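TqaA (Penicillium aethiopicum, PDB 5DLK) is the terminal condensation-like (CT) domain of a fungal nonribosomal peptide synthetase, which probably cyclises and releases the peptide carried on the phosphopantetheine arm of the carrier domain. Local coordinates at residues A[35-39]-A[40-44]; A[162-166]-A[167-171]; A[206-209]-A[210-214]; A[336-339]-A[340-344]; A[427-430]-A[431-434]. All coordinates share one frame; numbering follows the deposited sequence. Where two conformers were deposited one is given.

Contact 1. Residues A[35-39]-A[40-44]; sequences ELCSK and NVIPV. With EDO (1,2-ethanediol), chain G.
Leu-36 and Ile-42 meet where helix 29-38 ends in a Schellman motif and the chain doubles back along the last turn. CB of Leu-36 packs against CG1 of Ile-42 at 3.8 Å, with CD1 of the isoleucine equally near. Ile-42 reaches it by setting CG1 between its own backbone N and carbonyl carbon (chi1 56°), which also brings that atom beside SG of Cys-37, 3.9 Å away. Val-41 faces the helix, its CB 4.3 Å from CD2 of Leu-36. Beyond this patch, Leu-36 and Ile-42 rest on strands 100-105 and 108-115, Leu-36 on Val-103 and Leu-112, so the helix end is seated on the sheet. Asn-40, with positive phi, is the C-prime residue: Asn-40 N binds Cys-37 O and Val-41 N binds Leu-36 O, each at 3.0 Å. One water donates to Cys-37 O at 2.8 Å and to Ile-42 O at 2.6 Å.

Contact 2. Residues A[162-166]-A[167-171]; sequences VSCPG and NEHVV
Cys-164 and His-169 face each other across the closing end of a hairpin, the thiol sulfur approaching the imidazole obliquely. SG is 4.1 Å from the ring centroid, 33° off its normal, and its nearest side-chain atom is CB of His-169 at 3.7 Å. The ring stands there because CG of His-169 is trans to its backbone N (chi1 179°). Cys-164 N donates to His-169 O at 2.9 Å, and Pro-132 of helix 132-144 packs against both side chains. Next to them, on the Ser-163 and Val-170 side of the sheet, Ser-163 OG lies 3.2 Å from CG2 of Val-170, and OD1 of Asn-167 comes to 3.2 Å from CB of the serine. Met-81 touches all three residues. Replacing Asn-167 by a valine would probably cost the turn a residue at ease with positive phi (54°) and leave Ser-163 without its amide neighbour. Farther along, Val-162 and Val-171 exchange two backbone bonds of 2.8 Å as a hydrogen-bonded pair. Asn-167 N to Cys-164 O, 2.7 Å, closes a type I turn, completing the antiparallel beta hairpin of strands 158-163 and 169-177.

Contact 3. Residues A[206-209]-A[210-214]; sequences SDFA and HYLYH
Asp-207 OD1 accepts the backbone N-H of His-210 at 3.1 Å from N, nearly in line with its own C-O bond. Asp-207 gets there by placing CG between its N and carbonyl carbon (chi1 56°), which folds the carboxylate back over the first turn. In one of its two modelled conformers, the imidazole of His-210 turns a face to the same oxygen. The other carboxylate oxygen, OD2, is bonded to Ser-96, so both ends of the group are engaged. The arrangement is a helix N-cap: Asp-207 precedes helix 208-218 and satisfies an amide of the first turn, where the helix dipole would probably favour a negative charge. On another side of the same turn, Phe-208 carries CG trans to its N (chi1 -174°), and Tyr-211 does likewise. Their rings run nearly parallel, 16° apart, but are displaced sidelong, so that little of one lies above the other, with CE1 of Phe-208 3.9 Å from CD2 of Tyr-211. CG of Leu-212 lies over one face of the Phe-208 ring, 4.0 Å from CE2, and its CD1 also touches CE2. Tyr-211 OH is bonded to Gly-312 O. Tyr-213 turns CD2 to within 3.1 Å of Ala-209 O, the acceptor of its own N-H, and its hydroxyl is bonded to Asp-50.

Contact 4. Residues A[336-339]-A[340-344]; sequences TFPE and DSTDW
Pro-338 lies under the indole of Trp-344, its pyrrolidine ring crossing the aromatic plane at about a right angle. Starting at CB, the proline meets Thr-342, whose own CB is 3.8 Å away. CG then moves beneath the pyrrole half of the indole, 3.5 Å from CD2 of Trp-344. CD goes deepest: it sits 3.3 Å from the centroid of the six-membered ring and 12° off its normal, a CH-pi contact over the face. The indole's far corner, CH2, comes to 3.6 Å from Thr-336 O, while CZ3 approaches the Phe-337 ring obliquely. Shrinking Trp-344 to an alanine would probably leave CG and CD of the proline without their aromatic cover and open a gap above them. Within the loop, Glu-339 O accepts from Thr-342 N at 3.0 Å, and a water that donates to the same oxygen accepts from Trp-344 N at 2.9 Å. Outside, Leu-349 touches both Phe-337 and Trp-344, His-352 meets the indole, and Asp-343 forms a salt bridge with Arg-470. This is a proline-tryptophan CH-pi contact within a surface loop containing a short 3-10 turn, the connection from strand 329-336 to helix 346-358.

Contact 5. Residues A[427-430]-A[431-434]; sequences EPHA and DRLE
His-429 lies flat against the guanidinium of Arg-432, the two planes only 3° apart and their centres separated by 4.0 Å. The side chains run alongside each other and point the same way, so that NH2 of the arginine sits over one ring face, offset toward the rim, 3.6 Å from CD2 of the histidine. Arg-432 starts with CG between its backbone N and carbonyl carbon (chi1 71°) and then extends to NE, which carries its flat end back over the ring. Carboxylates fix its rotation from the edge. NE donates at 3.0 Å to OE1 of Glu-434, the oxygen being met from above its carboxylate plane. NH1 donates to the syn lone pair of Asp-431 OD1, also at 3.0 Å. The histidine is held in turn: NE2 binds Glu-427 OE1 at 2.9 Å on the anti side, tilted out of the carboxylate plane. Glu-427 and Glu-434 bring their carboxylates to 4.2 Å between OE1 of Glu-427 and OE2 of Glu-434, a closeness that Arg-432 probably eases, while Gln-436 binds the latter oxygen. On the other side of the sheet, Pro-428, the centre of an inverse gamma turn, packs CB on Leu-433 CD1, with Leu-395 beyond. Two backbone bonds pair Glu-427 with Glu-434, and the whole is the stacked, salt-bridged end of the antiparallel hairpin formed by strands 422-428 and 433-440.

Overall arrangement
The five contacts are local contacts spread over the chain, in series along the sequence and nowhere touching. Contacts 1 and 4 are on opposite sides of the chain's centre, their centres about 61 Å apart, and the centres of contacts 2 and 4 are about 64 Å apart. Contacts 2 and 5, both hairpin ends, belong to different sheets, with nearest atoms about 21 Å apart. Two contacts approach the residues known to bind phosphopantetheine, which is absent here: the side chain of Tyr-211 in contact 3 is about 7 Å from that of Asn-311, and the side chain of Pro-428 in contact 5 about 6 Å from that of Asn-392. Contacts 1, 2 and 4 lie away from these sites.

Contact 1. Residues A[35-39]-A[40-44]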
loop_
_atom_site.group_PDB
_atom_site.type_symbol
_atom_site.label_atom_id
_atom_site.label_comp_id
_atom_site.label_asym_id
_atom_site.label_seq_id
_atom_site.Cartn_x
_atom_site.Cartn_y
_atom_site.Cartn_z
ATOM N N GLU A 35 -19.154 -4.915 -23.211
ATOM C CA GLU A 35 -19.557 -6.150 -22.553
ATOM C C GLU A 35 -19.860 -5.943 -21.069
ATOM O O GLU A 35 -20.826 -6.498 -20.544
ATOM C CB GLU A 35 -18.471 -7.217 -22.723
ATOM C CG GLU A 35 -18.815 -8.566 -22.108
ATOM C CD GLU A 35 -19.991 -9.255 -22.787
ATOM O OE1 GLU A 35 -20.422 -8.807 -23.876
ATOM O OE2 GLU A 35 -20.488 -10.257 -22.226
ATOM N N LEU A 36 -19.038 -5.144 -20.394
ATOM C CA LEU A 36 -19.253 -4.863 -18.976
ATOM C C LEU A 36 -20.505 -4.015 -18.762
ATOM O O LEU A 36 -21.230 -4.206 -17.789
ATOM C CB LEU A 36 -18.034 -4.166 -18.370
ATOM C CG LEU A 36 -16.802 -5.065 -18.249
ATOM C CD1 LEU A 36 -15.602 -4.265 -17.781
ATOM C CD2 LEU A 36 -17.075 -6.243 -17.312
ATOM N N CYS A 37 -20.748 -3.079 -19.673
ATOM C CA CYS A 37 -21.956 -2.262 -19.616
ATOM C C CYS A 37 -23.212 -3.105 -19.813
ATOM O O CYS A 37 -24.216 -2.892 -19.133
ATOM C CB CYS A 37 -21.911 -1.152 -20.661
ATOM S SG CYS A 37 -20.719 0.147 -20.326
ATOM N N SER A 38 -23.157 -4.069 -20.724
ATOM C CA SER A 38 -24.340 -4.869 -21.032
ATOM C C SER A 38 -24.611 -5.890 -19.936
ATOM O O SER A 38 -25.713 -6.434 -19.841
ATOM C CB SER A 38 -24.194 -5.571 -22.385
ATOM O OG SER A 38 -23.374 -6.721 -22.277
ATOM N N LYS A 39 -23.607 -6.148 -19.103
ATOM C CA LYS A 39 -23.798 -7.026 -17.953
ATOM C C LYS A 39 -24.110 -6.219 -16.698
ATOM O O LYS A 39 -24.146 -6.769 -15.599
ATOM C CB LYS A 39 -22.565 -7.904 -17.726
ATOM C CG LYS A 39 -22.276 -8.857 -18.870
ATOM C CD LYS A 39 -23.519 -9.654 -19.242
ATOM C CE LYS A 39 -23.402 -10.238 -20.642
ATOM N NZ LYS A 39 -22.126 -10.991 -20.804
ATOM N N ASN A 40 -24.332 -4.916 -16.873
ATOM C CA ASN A 40 -24.697 -4.028 -15.770
ATOM C C ASN A 40 -23.653 -3.998 -14.648
ATOM O O ASN A 40 -23.992 -3.854 -13.479
ATOM C CB ASN A 40 -26.058 -4.433 -15.195
ATOM C CG ASN A 40 -27.157 -4.423 -16.245
ATOM O OD1 ASN A 40 -27.176 -3.562 -17.127
ATOM N ND2 ASN A 40 -28.071 -5.387 -16.162
ATOM N N VAL A 41 -22.384 -4.125 -15.019
ATOM C CA VAL A 41 -21.280 -4.085 -14.057
ATOM C C VAL A 41 -20.795 -2.650 -13.832
ATOM O O VAL A 41 -20.485 -2.247 -12.712
ATOM C CB VAL A 41 -20.110 -4.960 -14.539
ATOM C CG1 VAL A 41 -18.919 -4.856 -13.578
ATOM C CG2 VAL A 41 -20.571 -6.411 -14.701
ATOM N N ILE A 42 -20.750 -1.882 -14.913
ATOM C CA ILE A 42 -20.372 -0.474 -14.881
ATOM C C ILE A 42 -21.460 0.333 -15.610
ATOM O O ILE A 42 -22.224 -0.243 -16.380
ATOM C CB ILE A 42 -18.998 -0.251 -15.539
ATOM C CG1 ILE A 42 -19.002 -0.806 -16.968
ATOM C CG2 ILE A 42 -17.905 -0.909 -14.689
ATOM C CD1 ILE A 42 -17.743 -0.457 -17.775
ATOM N N PRO A 43 -21.542 1.652 -15.361
ATOM C CA PRO A 43 -22.652 2.441 -15.923
ATOM C C PRO A 43 -22.679 2.447 -17.453
ATOM O O PRO A 43 -21.621 2.534 -18.069
ATOM C CB PRO A 43 -22.388 3.849 -15.383
ATOM C CG PRO A 43 -21.584 3.639 -14.146
ATOM C CD PRO A 43 -20.709 2.458 -14.449
ATOM N N VAL A 44 -23.866 2.362 -18.056
ATOM C CA VAL A 44 -23.955 2.272 -19.512
ATOM C C VAL A 44 -23.520 3.553 -20.199
ATOM O O VAL A 44 -23.138 3.528 -21.362
ATOM C CB VAL A 44 -25.383 1.928 -19.989
ATOM C CG1 VAL A 44 -25.702 0.464 -19.724
ATOM C CG2 VAL A 44 -26.387 2.834 -19.308
HETATM C C1 EDO G . -23.541 -1.281 -11.888
HETATM O O1 EDO G . -23.529 -1.421 -13.309
HETATM C C2 EDO G . -24.002 0.146 -11.718
HETATM O O2 EDO G . -23.418 0.853 -12.812
HETATM O O HOH W 1 -24.560 -0.993 -17.140
#

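Contact 2. Residues A[162-166]-A[167-171]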
loop_
_atom_site.group_PDB
_atom_site.type_symbol
_atom_site.label_atom_id
_atom_site.label_comp_id
_atom_site.label_asym_id
_atom_site.label_seq_id
_atom_site.Cartn_x
_atom_site.Cartn_y
_atom_site.Cartn_z
ATOM N N VAL A 162 -24.468 9.039 5.512
ATOM C CA VAL A 162 -25.471 8.575 6.475
ATOM C C VAL A 162 -25.788 9.707 7.446
ATOM O O VAL A 162 -24.905 10.191 8.147
ATOM C CB VAL A 162 -24.985 7.318 7.231
ATOM C CG1 VAL A 162 -26.021 6.849 8.231
ATOM C CG2 VAL A 162 -24.688 6.195 6.246
ATOM N N SER A 163 -27.056 10.125 7.487
ATOM C CA SER A 163 -27.435 11.350 8.189
ATOM C C SER A 163 -28.445 11.133 9.314
ATOM O O SER A 163 -29.374 10.347 9.179
ATOM C CB SER A 163 -28.050 12.359 7.203
ATOM O OG SER A 163 -27.131 12.715 6.193
ATOM N N CYS A 164 -28.252 11.850 10.413
ATOM C CA CYS A 164 -29.304 12.018 11.412
ATOM C C CYS A 164 -30.311 13.046 10.901
ATOM O O CYS A 164 -29.940 13.944 10.143
ATOM C CB CYS A 164 -28.724 12.481 12.745
ATOM S SG CYS A 164 -27.577 11.333 13.516
ATOM N N PRO A 165 -31.585 12.932 11.331
ATOM C CA PRO A 165 -32.685 13.812 10.910
ATOM C C PRO A 165 -32.365 15.310 10.731
ATOM O O PRO A 165 -32.866 15.908 9.777
ATOM C CB PRO A 165 -33.704 13.611 12.029
ATOM C CG PRO A 165 -33.578 12.164 12.329
ATOM C CD PRO A 165 -32.084 11.841 12.184
ATOM N N GLY A 166 -31.564 15.915 11.594
ATOM C CA GLY A 166 -31.225 17.318 11.371
ATOM C C GLY A 166 -30.101 17.622 10.375
ATOM O O GLY A 166 -29.810 18.790 10.102
ATOM N N ASN A 167 -29.470 16.584 9.823
ATOM C CA ASN A 167 -28.261 16.738 8.995
ATOM C C ASN A 167 -27.151 17.522 9.698
ATOM O O ASN A 167 -26.322 18.158 9.043
ATOM C CB ASN A 167 -28.584 17.414 7.653
ATOM C CG ASN A 167 -29.327 16.500 6.702
ATOM O OD1 ASN A 167 -29.280 15.280 6.836
ATOM N ND2 ASN A 167 -30.022 17.087 5.736
ATOM N N GLU A 168 -27.124 17.467 11.028
ATOM C CA GLU A 168 -26.062 18.118 11.792
ATOM C C GLU A 168 -25.160 17.076 12.467
ATOM O O GLU A 168 -24.254 17.410 13.234
ATOM C CB GLU A 168 -26.661 19.077 12.820
ATOM C CG GLU A 168 -27.596 20.099 12.173
ATOM C CD GLU A 168 -28.092 21.172 13.134
ATOM O OE1 GLU A 168 -28.177 20.899 14.353
ATOM O OE2 GLU A 168 -28.400 22.291 12.658
ATOM N N HIS A 169 -25.446 15.812 12.177
ATOM C CA HIS A 169 -24.597 14.679 12.547
ATOM C C HIS A 169 -24.659 13.706 11.377
ATOM O O HIS A 169 -25.697 13.094 11.112
ATOM C CB HIS A 169 -25.056 14.021 13.846
ATOM C CG HIS A 169 -24.237 12.831 14.253
ATOM N ND1 HIS A 169 -24.448 12.159 15.438
ATOM C CD2 HIS A 169 -23.219 12.188 13.632
ATOM C CE1 HIS A 169 -23.594 11.153 15.529
ATOM N NE2 HIS A 169 -22.839 11.147 14.445
ATOM N N VAL A 170 -23.541 13.582 10.671
ATOM C CA VAL A 170 -23.509 12.891 9.393
ATOM C C VAL A 170 -22.203 12.079 9.308
ATOM O O VAL A 170 -21.188 12.520 9.820
ATOM C CB VAL A 170 -23.608 13.918 8.244
ATOM C CG1 VAL A 170 -22.975 13.419 6.985
ATOM C CG2 VAL A 170 -25.064 14.342 8.007
ATOM N N VAL A 171 -22.245 10.888 8.715
ATOM C CA VAL A 171 -20.997 10.159 8.422
ATOM C C VAL A 171 -20.850 10.014 6.915
ATOM O O VAL A 171 -21.761 9.544 6.240
ATOM C CB VAL A 171 -20.950 8.763 9.093
ATOM C CG1 VAL A 171 -19.653 8.004 8.689
ATOM C CG2 VAL A 171 -21.026 8.894 10.609
#

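Contact 3. Residues A[206-209]-A[210-214]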
loop_
_atom_site.group_PDB
_atom_site.type_symbol
_atom_site.label_atom_id
_atom_site.label_comp_id
_atom_site.label_asym_id
_atom_site.label_seq_id
_atom_site.Cartn_x
_atom_site.Cartn_y
_atom_site.Cartn_z
ATOM N N SER A 206 -0.965 14.567 -12.166
ATOM C CA SER A 206 -0.900 13.398 -13.033
ATOM C C SER A 206 -1.722 12.281 -12.433
ATOM O O SER A 206 -2.109 12.351 -11.267
ATOM C CB SER A 206 0.544 12.949 -13.237
ATOM O OG SER A 206 1.314 14.012 -13.761
ATOM N N ASP A 207 -2.026 11.258 -13.221
ATOM C CA ASP A 207 -2.720 10.120 -12.635
ATOM C C ASP A 207 -1.838 8.883 -12.625
ATOM O O ASP A 207 -0.683 8.925 -13.059
ATOM C CB ASP A 207 -4.042 9.827 -13.346
ATOM C CG ASP A 207 -3.891 9.596 -14.831
ATOM O OD1 ASP A 207 -2.753 9.417 -15.318
ATOM O OD2 ASP A 207 -4.938 9.571 -15.522
ATOM N N PHE A 208 -2.390 7.788 -12.114
ATOM C CA PHE A 208 -1.626 6.562 -11.984
ATOM C C PHE A 208 -1.251 6.000 -13.354
ATOM O O PHE A 208 -0.161 5.470 -13.532
ATOM C CB PHE A 208 -2.417 5.542 -11.160
ATOM C CG PHE A 208 -1.651 4.298 -10.862
ATOM C CD1 PHE A 208 -0.506 4.351 -10.079
ATOM C CD2 PHE A 208 -2.068 3.079 -11.378
ATOM C CE1 PHE A 208 0.214 3.202 -9.814
ATOM C CE2 PHE A 208 -1.359 1.923 -11.114
ATOM C CZ PHE A 208 -0.218 1.982 -10.333
ATOM N N ALA A 209 -2.137 6.129 -14.341
ATOM C CA ALA A 209 -1.803 5.654 -15.680
ATOM C C ALA A 209 -0.513 6.313 -16.191
ATOM O O ALA A 209 0.302 5.659 -16.842
ATOM C CB ALA A 209 -2.959 5.906 -16.652
ATOM N N HIS A 210 -0.300 7.585 -15.864
ATOM C CA HIS A 210 0.891 8.298 -16.337
ATOM C C HIS A 210 2.177 7.812 -15.655
ATOM O O HIS A 210 3.267 7.899 -16.213
ATOM C CB HIS A 210 0.718 9.798 -16.128
ATOM C CG HIS A 210 -0.458 10.365 -16.858
ATOM N ND1 HIS A 210 -1.193 11.430 -16.381
ATOM C CD2 HIS A 210 -1.042 9.995 -18.021
ATOM C CE1 HIS A 210 -2.173 11.696 -17.225
ATOM N NE2 HIS A 210 -2.103 10.841 -18.229
ATOM N N TYR A 211 2.041 7.312 -14.438
ATOM C CA TYR A 211 3.142 6.633 -13.772
ATOM C C TYR A 211 3.527 5.379 -14.548
ATOM O O TYR A 211 4.714 5.131 -14.804
ATOM C CB TYR A 211 2.730 6.287 -12.341
ATOM C CG TYR A 211 3.762 5.527 -11.536
ATOM C CD1 TYR A 211 4.802 6.190 -10.906
ATOM C CD2 TYR A 211 3.664 4.148 -11.381
ATOM C CE1 TYR A 211 5.732 5.499 -10.142
ATOM C CE2 TYR A 211 4.593 3.450 -10.638
ATOM C CZ TYR A 211 5.623 4.132 -10.021
ATOM O OH TYR A 211 6.547 3.442 -9.270
ATOM N N LEU A 212 2.518 4.610 -14.941
ATOM C CA LEU A 212 2.733 3.375 -15.683
ATOM C C LEU A 212 3.370 3.644 -17.059
ATOM O O LEU A 212 4.306 2.943 -17.460
ATOM C CB LEU A 212 1.425 2.605 -15.833
ATOM C CG LEU A 212 0.806 2.113 -14.516
ATOM C CD1 LEU A 212 -0.405 1.240 -14.782
ATOM C CD2 LEU A 212 1.859 1.369 -13.688
ATOM N N TYR A 213 2.879 4.651 -17.780
ATOM C CA TYR A 213 3.493 4.997 -19.074
ATOM C C TYR A 213 4.947 5.431 -18.903
ATOM O O TYR A 213 5.824 5.049 -19.692
ATOM C CB TYR A 213 2.693 6.101 -19.784
ATOM C CG TYR A 213 1.380 5.594 -20.343
ATOM C CD1 TYR A 213 1.355 4.581 -21.294
ATOM C CD2 TYR A 213 0.164 6.126 -19.919
ATOM C CE1 TYR A 213 0.151 4.099 -21.804
ATOM C CE2 TYR A 213 -1.042 5.656 -20.423
ATOM C CZ TYR A 213 -1.044 4.645 -21.365
ATOM O OH TYR A 213 -2.230 4.167 -21.875
ATOM N N HIS A 214 5.204 6.229 -17.875
ATOM C CA HIS A 214 6.562 6.689 -17.596
ATOM C C HIS A 214 7.524 5.533 -17.261
ATOM O O HIS A 214 8.671 5.534 -17.725
ATOM C CB HIS A 214 6.539 7.707 -16.464
ATOM C CG HIS A 214 7.806 8.485 -16.330
ATOM N ND1 HIS A 214 8.940 7.966 -15.738
ATOM C CD2 HIS A 214 8.128 9.739 -16.728
ATOM C CE1 HIS A 214 9.903 8.871 -15.767
ATOM N NE2 HIS A 214 9.436 9.956 -16.359
#

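Contact 4. Residues A[336-339]-A[340-344]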
loop_
_atom_site.group_PDB
_atom_site.type_symbol
_atom_site.label_atom_id
_atom_site.label_comp_id
_atom_site.label_asym_id
_atom_site.label_seq_id
_atom_site.Cartn_x
_atom_site.Cartn_y
_atom_site.Cartn_z
ATOM N N THR A 336 24.364 -8.656 3.647
ATOM C CA THR A 336 25.481 -9.591 3.625
ATOM C C THR A 336 26.439 -9.237 4.750
ATOM O O THR A 336 27.013 -8.138 4.759
ATOM C CB THR A 336 26.237 -9.556 2.305
ATOM O OG1 THR A 336 27.018 -8.360 2.252
ATOM C CG2 THR A 336 25.277 -9.581 1.133
ATOM N N PHE A 337 26.621 -10.184 5.655
ATOM C CA PHE A 337 27.490 -10.023 6.823
ATOM C C PHE A 337 28.891 -10.512 6.512
ATOM O O PHE A 337 29.044 -11.519 5.835
ATOM C CB PHE A 337 26.951 -10.825 8.002
ATOM C CG PHE A 337 25.568 -10.436 8.434
ATOM C CD1 PHE A 337 24.445 -10.895 7.743
ATOM C CD2 PHE A 337 25.390 -9.657 9.576
ATOM C CE1 PHE A 337 23.165 -10.555 8.163
ATOM C CE2 PHE A 337 24.117 -9.309 10.000
ATOM C CZ PHE A 337 22.997 -9.764 9.290
ATOM N N PRO A 338 29.915 -9.832 7.041
ATOM C CA PRO A 338 31.282 -10.322 6.820
ATOM C C PRO A 338 31.614 -11.516 7.724
ATOM O O PRO A 338 30.842 -11.865 8.610
ATOM C CB PRO A 338 32.150 -9.104 7.185
ATOM C CG PRO A 338 31.389 -8.416 8.240
ATOM C CD PRO A 338 29.895 -8.582 7.812
ATOM N N GLU A 339 32.781 -12.128 7.517
ATOM C CA GLU A 339 33.240 -13.171 8.436
ATOM C C GLU A 339 33.489 -12.592 9.835
ATOM O O GLU A 339 33.669 -11.378 9.977
ATOM C CB GLU A 339 34.511 -13.841 7.891
ATOM C CG GLU A 339 34.308 -14.607 6.580
ATOM C CD GLU A 339 33.299 -15.768 6.702
ATOM O OE1 GLU A 339 33.402 -16.578 7.658
ATOM O OE2 GLU A 339 32.393 -15.867 5.840
ATOM N N ASP A 340 33.491 -13.455 10.855
ATOM C CA ASP A 340 33.625 -13.037 12.243
ATOM C C ASP A 340 34.888 -12.181 12.451
ATOM O O ASP A 340 34.892 -11.268 13.268
ATOM C CB ASP A 340 33.705 -14.246 13.185
ATOM C CG ASP A 340 32.382 -14.988 13.334
ATOM O OD1 ASP A 340 31.332 -14.518 12.834
ATOM O OD2 ASP A 340 32.408 -16.056 13.986
ATOM N N SER A 341 35.934 -12.507 11.708
ATOM C CA SER A 341 37.246 -11.843 11.850
ATOM C C SER A 341 37.160 -10.331 11.642
ATOM O O SER A 341 37.953 -9.566 12.203
ATOM C CB SER A 341 38.265 -12.447 10.872
ATOM O OG SER A 341 37.934 -12.246 9.503
ATOM N N THR A 342 36.181 -9.890 10.855
ATOM C CA THR A 342 36.024 -8.458 10.596
ATOM C C THR A 342 35.412 -7.725 11.806
ATOM O O THR A 342 35.585 -6.502 11.987
ATOM C CB THR A 342 35.178 -8.257 9.319
ATOM O OG1 THR A 342 35.857 -8.874 8.217
ATOM C CG2 THR A 342 34.949 -6.779 8.998
ATOM N N ASP A 343 34.714 -8.478 12.651
ATOM C CA ASP A 343 34.187 -7.972 13.922
ATOM C C ASP A 343 33.284 -6.753 13.726
ATOM O O ASP A 343 33.480 -5.709 14.343
ATOM C CB ASP A 343 35.333 -7.622 14.870
ATOM C CG ASP A 343 35.125 -8.166 16.264
ATOM O OD1 ASP A 343 33.992 -8.594 16.582
ATOM O OD2 ASP A 343 36.100 -8.139 17.043
ATOM N N TRP A 344 32.302 -6.874 12.841
ATOM C CA TRP A 344 31.332 -5.800 12.677
ATOM C C TRP A 344 30.634 -5.400 13.979
ATOM O O TRP A 344 30.328 -6.246 14.832
ATOM C CB TRP A 344 30.246 -6.197 11.687
ATOM C CG TRP A 344 30.430 -5.673 10.307
ATOM C CD1 TRP A 344 31.555 -5.118 9.755
ATOM C CD2 TRP A 344 29.435 -5.673 9.292
ATOM N NE1 TRP A 344 31.312 -4.783 8.432
ATOM C CE2 TRP A 344 30.011 -5.110 8.135
ATOM C CE3 TRP A 344 28.100 -6.104 9.249
ATOM C CZ2 TRP A 344 29.302 -4.978 6.946
ATOM C CZ3 TRP A 344 27.390 -5.970 8.058
ATOM C CH2 TRP A 344 27.992 -5.407 6.928
HETATM O O HOH W 2 30.111 -13.487 10.881
HETATM O O HOH W 3 31.730 -9.532 11.841
HETATM O O HOH W 4 33.207 -16.304 10.415
#

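Contact 5. Residues A[427-430]-A[431-434]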
loop_
_atom_site.group_PDB
_atom_site.type_symbol
_atom_site.label_atom_id
_atom_site.label_comp_id
_atom_site.label_asym_id
_atom_site.label_seq_id
_atom_site.Cartn_x
_atom_site.Cartn_y
_atom_site.Cartn_z
ATOM N N GLU A 427 5.157 1.012 13.028
ATOM C CA GLU A 427 4.531 2.330 13.036
ATOM C C GLU A 427 5.197 3.200 14.089
ATOM O O GLU A 427 5.171 2.853 15.276
ATOM C CB GLU A 427 3.033 2.233 13.336
ATOM C CG GLU A 427 2.197 1.770 12.172
ATOM C CD GLU A 427 0.708 1.870 12.451
ATOM O OE1 GLU A 427 0.327 2.115 13.612
ATOM O OE2 GLU A 427 -0.070 1.702 11.495
ATOM N N PRO A 428 5.808 4.311 13.658
ATOM C CA PRO A 428 6.569 5.196 14.542
ATOM C C PRO A 428 5.692 6.261 15.188
ATOM O O PRO A 428 5.695 7.396 14.731
ATOM C CB PRO A 428 7.594 5.827 13.598
ATOM C CG PRO A 428 6.882 5.892 12.293
ATOM C CD PRO A 428 5.942 4.703 12.245
ATOM N N HIS A 429 4.964 5.894 16.238
ATOM C CA HIS A 429 4.166 6.854 16.997
ATOM C C HIS A 429 5.032 7.672 17.946
ATOM O O HIS A 429 6.201 7.355 18.178
ATOM C CB HIS A 429 3.075 6.137 17.781
ATOM C CG HIS A 429 2.096 5.417 16.913
ATOM N ND1 HIS A 429 1.067 6.062 16.259
ATOM C CD2 HIS A 429 2.007 4.114 16.563
ATOM C CE1 HIS A 429 0.375 5.182 15.556
ATOM N NE2 HIS A 429 0.929 3.993 15.720
ATOM N N ALA A 430 4.445 8.721 18.505
ATOM C CA ALA A 430 5.181 9.615 19.389
ATOM C C ALA A 430 5.573 8.920 20.694
ATOM O O ALA A 430 6.657 9.166 21.221
ATOM C CB ALA A 430 4.362 10.872 19.675
ATOM N N ASP A 431 4.708 8.048 21.204
ATOM C CA ASP A 431 4.970 7.409 22.495
ATOM C C ASP A 431 5.461 5.964 22.377
ATOM O O ASP A 431 5.822 5.352 23.374
ATOM C CB ASP A 431 3.716 7.439 23.370
ATOM C CG ASP A 431 2.677 6.416 22.935
ATOM O OD1 ASP A 431 2.467 6.263 21.713
ATOM O OD2 ASP A 431 2.077 5.756 23.815
ATOM N N ARG A 432 5.458 5.410 21.167
ATOM C CA ARG A 432 5.929 4.040 20.978
ATOM C C ARG A 432 6.274 3.791 19.507
ATOM O O ARG A 432 5.698 4.422 18.611
ATOM C CB ARG A 432 4.871 3.036 21.434
ATOM C CG ARG A 432 3.652 2.979 20.496
ATOM C CD ARG A 432 2.447 2.327 21.132
ATOM N NE ARG A 432 1.366 2.125 20.165
ATOM C CZ ARG A 432 0.566 3.091 19.713
ATOM N NH1 ARG A 432 0.727 4.343 20.134
ATOM N NH2 ARG A 432 -0.394 2.807 18.837
ATOM N N LEU A 433 7.238 2.906 19.268
ATOM C CA LEU A 433 7.366 2.280 17.947
ATOM C C LEU A 433 6.612 0.974 18.057
ATOM O O LEU A 433 6.907 0.150 18.920
ATOM C CB LEU A 433 8.833 2.051 17.549
ATOM C CG LEU A 433 9.030 1.318 16.207
ATOM C CD1 LEU A 433 8.763 2.246 15.042
ATOM C CD2 LEU A 433 10.432 0.717 16.089
ATOM N N GLU A 434 5.602 0.790 17.218
ATOM C CA GLU A 434 4.802 -0.423 17.303
ATOM C C GLU A 434 5.206 -1.424 16.233
ATOM O O GLU A 434 5.131 -1.121 15.047
ATOM C CB GLU A 434 3.322 -0.087 17.179
ATOM C CG GLU A 434 2.431 -1.238 17.546
ATOM C CD GLU A 434 0.988 -0.802 17.660
ATOM O OE1 GLU A 434 0.585 -0.367 18.761
ATOM O OE2 GLU A 434 0.284 -0.865 16.641
#